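Local atomic coordinates of tellurite resistance protein of COG3793 (Nostoc punctiforme, PDB entry 2OU3), a protein that probably acts in the bacterial response to tellurite, as a zinc-binding helical protein of the TerB family, though its exact role is not established. Residues Y32-L37 with I68-T73. Residues are numbered along the deposited sequence; the frame is centred on the assembly and turned at random.
With I3A (1H-indole-3-carbaldehyde), chain E.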
loop_
_atom_site.group_PDB
_atom_site.type_symbol
_atom_site.label_atom_id
_atom_site.label_comp_id
_atom_site.label_asym_id
_atom_site.label_seq_id
_atom_site.Cartn_x
_atom_site.Cartn_y
_atom_site.Cartn_z
ATOM N N TYR A 32 -8.885 3.842 -15.639
ATOM C CA TYR A 32 -8.390 4.671 -14.545
ATOM C C TYR A 32 -6.916 5.026 -14.740
ATOM O O TYR A 32 -6.538 6.209 -14.663
ATOM C CB TYR A 32 -8.571 3.950 -13.223
ATOM C CG TYR A 32 -7.932 4.634 -12.018
ATOM C CD1 TYR A 32 -8.588 5.648 -11.342
ATOM C CD2 TYR A 32 -6.673 4.250 -11.558
ATOM C CE1 TYR A 32 -8.011 6.273 -10.245
ATOM C CE2 TYR A 32 -6.094 4.862 -10.472
ATOM C CZ TYR A 32 -6.760 5.852 -9.800
ATOM O OH TYR A 32 -6.165 6.432 -8.701
HETATM N N MSE A 33 -6.085 4.028 -15.026
HETATM C CA MSE A 33 -4.646 4.249 -15.212
HETATM C C MSE A 33 -4.348 5.067 -16.444
HETATM O O MSE A 33 -3.444 5.887 -16.433
HETATM C CB MSE A 33 -3.862 2.941 -15.282
HETATM C CG MSE A 33 -3.630 2.314 -13.950
HETATM SE SE MSE A 33 -2.744 3.503 -12.686
HETATM C CE MSE A 33 -1.496 4.249 -13.814
ATOM N N LYS A 34 -5.107 4.851 -17.529
ATOM C CA LYS A 34 -4.972 5.698 -18.709
ATOM C C LYS A 34 -5.270 7.153 -18.368
ATOM O O LYS A 34 -4.613 8.056 -18.848
ATOM C CB LYS A 34 -5.865 5.215 -19.874
ATOM C CG LYS A 34 -5.300 3.935 -20.527
ATOM C CD LYS A 34 -6.227 3.248 -21.509
ATOM C CE LYS A 34 -5.507 2.072 -22.200
ATOM N NZ LYS A 34 -6.337 1.384 -23.234
ATOM N N SER A 35 -6.269 7.375 -17.520
ATOM C CA SER A 35 -6.614 8.725 -17.092
ATOM C C SER A 35 -5.454 9.344 -16.305
ATOM O O SER A 35 -5.085 10.507 -16.480
ATOM C CB SER A 35 -7.855 8.670 -16.212
ATOM O OG SER A 35 -8.915 8.138 -16.946
ATOM N N VAL A 36 -4.892 8.538 -15.420
ATOM C CA VAL A 36 -3.808 8.968 -14.550
ATOM C C VAL A 36 -2.612 9.348 -15.397
ATOM O O VAL A 36 -2.014 10.412 -15.181
ATOM C CB VAL A 36 -3.425 7.858 -13.537
ATOM C CG1 VAL A 36 -2.028 8.138 -12.905
ATOM C CG2 VAL A 36 -4.513 7.709 -12.449
ATOM N N LEU A 37 -2.260 8.493 -16.366
ATOM C CA LEU A 37 -1.137 8.775 -17.247
ATOM C C LEU A 37 -1.382 10.012 -18.094
ATOM O O LEU A 37 -0.470 10.838 -18.267
ATOM C CB LEU A 37 -0.836 7.591 -18.167
ATOM C CG LEU A 37 -0.344 6.325 -17.486
ATOM C CD1 LEU A 37 -0.288 5.197 -18.498
ATOM C CD2 LEU A 37 1.024 6.604 -16.835
ATOM N N ILE A 68 -1.418 -4.373 -18.022
ATOM C CA ILE A 68 -0.063 -3.817 -17.976
ATOM C C ILE A 68 0.598 -3.804 -19.355
ATOM O O ILE A 68 1.209 -2.801 -19.763
ATOM C CB ILE A 68 0.835 -4.574 -16.941
ATOM C CG1 ILE A 68 0.193 -4.539 -15.557
ATOM C CG2 ILE A 68 2.248 -3.970 -16.908
ATOM C CD1 ILE A 68 -0.129 -3.142 -14.981
ATOM N N GLU A 69 0.460 -4.888 -20.100
ATOM C CA GLU A 69 1.026 -4.914 -21.448
ATOM C C GLU A 69 0.468 -3.784 -22.320
ATOM O O GLU A 69 1.188 -3.110 -23.066
ATOM C CB GLU A 69 0.737 -6.243 -22.105
ATOM C CG GLU A 69 1.448 -7.384 -21.405
ATOM C CD GLU A 69 2.963 -7.364 -21.597
ATOM O OE1 GLU A 69 3.506 -6.507 -22.342
ATOM O OE2 GLU A 69 3.612 -8.221 -20.960
ATOM N N ASP A 70 -0.830 -3.553 -22.184
ATOM C CA ASP A 70 -1.514 -2.507 -22.959
ATOM C C ASP A 70 -1.138 -1.076 -22.471
ATOM O O ASP A 70 -1.020 -0.149 -23.288
ATOM C CB ASP A 70 -3.024 -2.770 -22.917
ATOM C CG ASP A 70 -3.827 -1.777 -23.688
ATOM O OD1 ASP A 70 -3.934 -1.946 -24.909
ATOM O OD2 ASP A 70 -4.415 -0.882 -23.054
ATOM N N LEU A 71 -0.914 -0.896 -21.177
ATOM C CA LEU A 71 -0.385 0.385 -20.668
ATOM C C LEU A 71 1.035 0.659 -21.163
ATOM O O LEU A 71 1.393 1.813 -21.412
ATOM C CB LEU A 71 -0.411 0.440 -19.125
ATOM C CG LEU A 71 -1.762 0.560 -18.428
ATOM C CD1 LEU A 71 -1.653 0.413 -16.892
ATOM C CD2 LEU A 71 -2.424 1.860 -18.800
ATOM N N LYS A 72 1.854 -0.388 -21.268
ATOM C CA LYS A 72 3.230 -0.232 -21.759
ATOM C C LYS A 72 3.295 0.439 -23.125
ATOM O O LYS A 72 4.147 1.290 -23.341
ATOM C CB LYS A 72 3.982 -1.573 -21.806
ATOM C CG LYS A 72 4.384 -2.049 -20.414
ATOM C CD LYS A 72 5.459 -3.117 -20.410
ATOM C CE LYS A 72 4.907 -4.517 -20.214
ATOM N NZ LYS A 72 5.789 -5.355 -19.323
ATOM N N THR A 73 2.378 0.076 -24.019
ATOM C CA THR A 73 2.332 0.613 -25.392
ATOM C C THR A 73 1.414 1.838 -25.536
ATOM O O THR A 73 1.349 2.475 -26.593
ATOM C CB THR A 73 1.855 -0.478 -26.361
ATOM O OG1 THR A 73 0.528 -0.906 -25.997
ATOM C CG2 THR A 73 2.812 -1.686 -26.319
HETATM O O I3A E . -8.736 0.197 -10.521
HETATM C "C3'" I3A E . -8.238 0.951 -9.688
HETATM C C3 I3A E . -9.001 2.170 -9.323
HETATM C C2 I3A E . -8.603 3.064 -8.367
HETATM N N I3A E . -9.568 4.043 -8.288
HETATM C C8 I3A E . -10.573 3.816 -9.158
HETATM C C9 I3A E . -10.287 2.579 -9.896
HETATM C C4 I3A E . -11.189 2.075 -10.846
HETATM C C5 I3A E . -12.333 2.792 -11.105
HETATM C C6 I3A E . -12.632 3.975 -10.410
HETATM C C7 I3A E . -11.758 4.464 -9.451
HETATM O O HOH W 1 -4.505 1.070 -25.930
#
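Asp70 has CG anti to the backbone N (chi1 -179°), and its carboxylate meets the amine of Lys34, whose chain is extended beyond CG. The two side chains cross at about a right angle. Lys34 NZ lies 3.0 Å from Asp70 OD2 in a hydrogen-bonded salt bridge that uses the syn lone pair. A water bridges Lys34 NZ and the other carboxylate oxygen, Asp70 OD1, closing a ring with the direct bond. It accepts from Lys34 NZ at 3.3 Å and donates to Asp70 OD1 at 3.2 Å, so both carboxylate oxygens are engaged.

This partly exposed pair edges a buried apolar patch of Leu71, Met33 and Leu37. Leu71 CD1 sits 3.7 Å from Met33 CB, the two side chains crossing at about a right angle. Leu71 CD2 lies 3.9 Å from Lys34 CG and 4.0 Å from Leu37 CD1.

Tyr32 serves the indole-carbaldehyde pocket instead. Ligand atom C2 stands over the ring centre, 3.5 Å above its plane, and Val36 CG2 lies on the opposite face, offset toward the rim. Tyr32 OH is hydrogen-bonded to Asp96 and Ser100.

The segments run roughly parallel, 24° apart, with axes 11.0 Å from each other. They join helix 26-41 to helix 65-73 within the all-helical fold. Helix 48-60 packs against Met33 and Leu71, helix 80-84 touches Lys34, and helix 94-106 packs against Tyr32 and Val36.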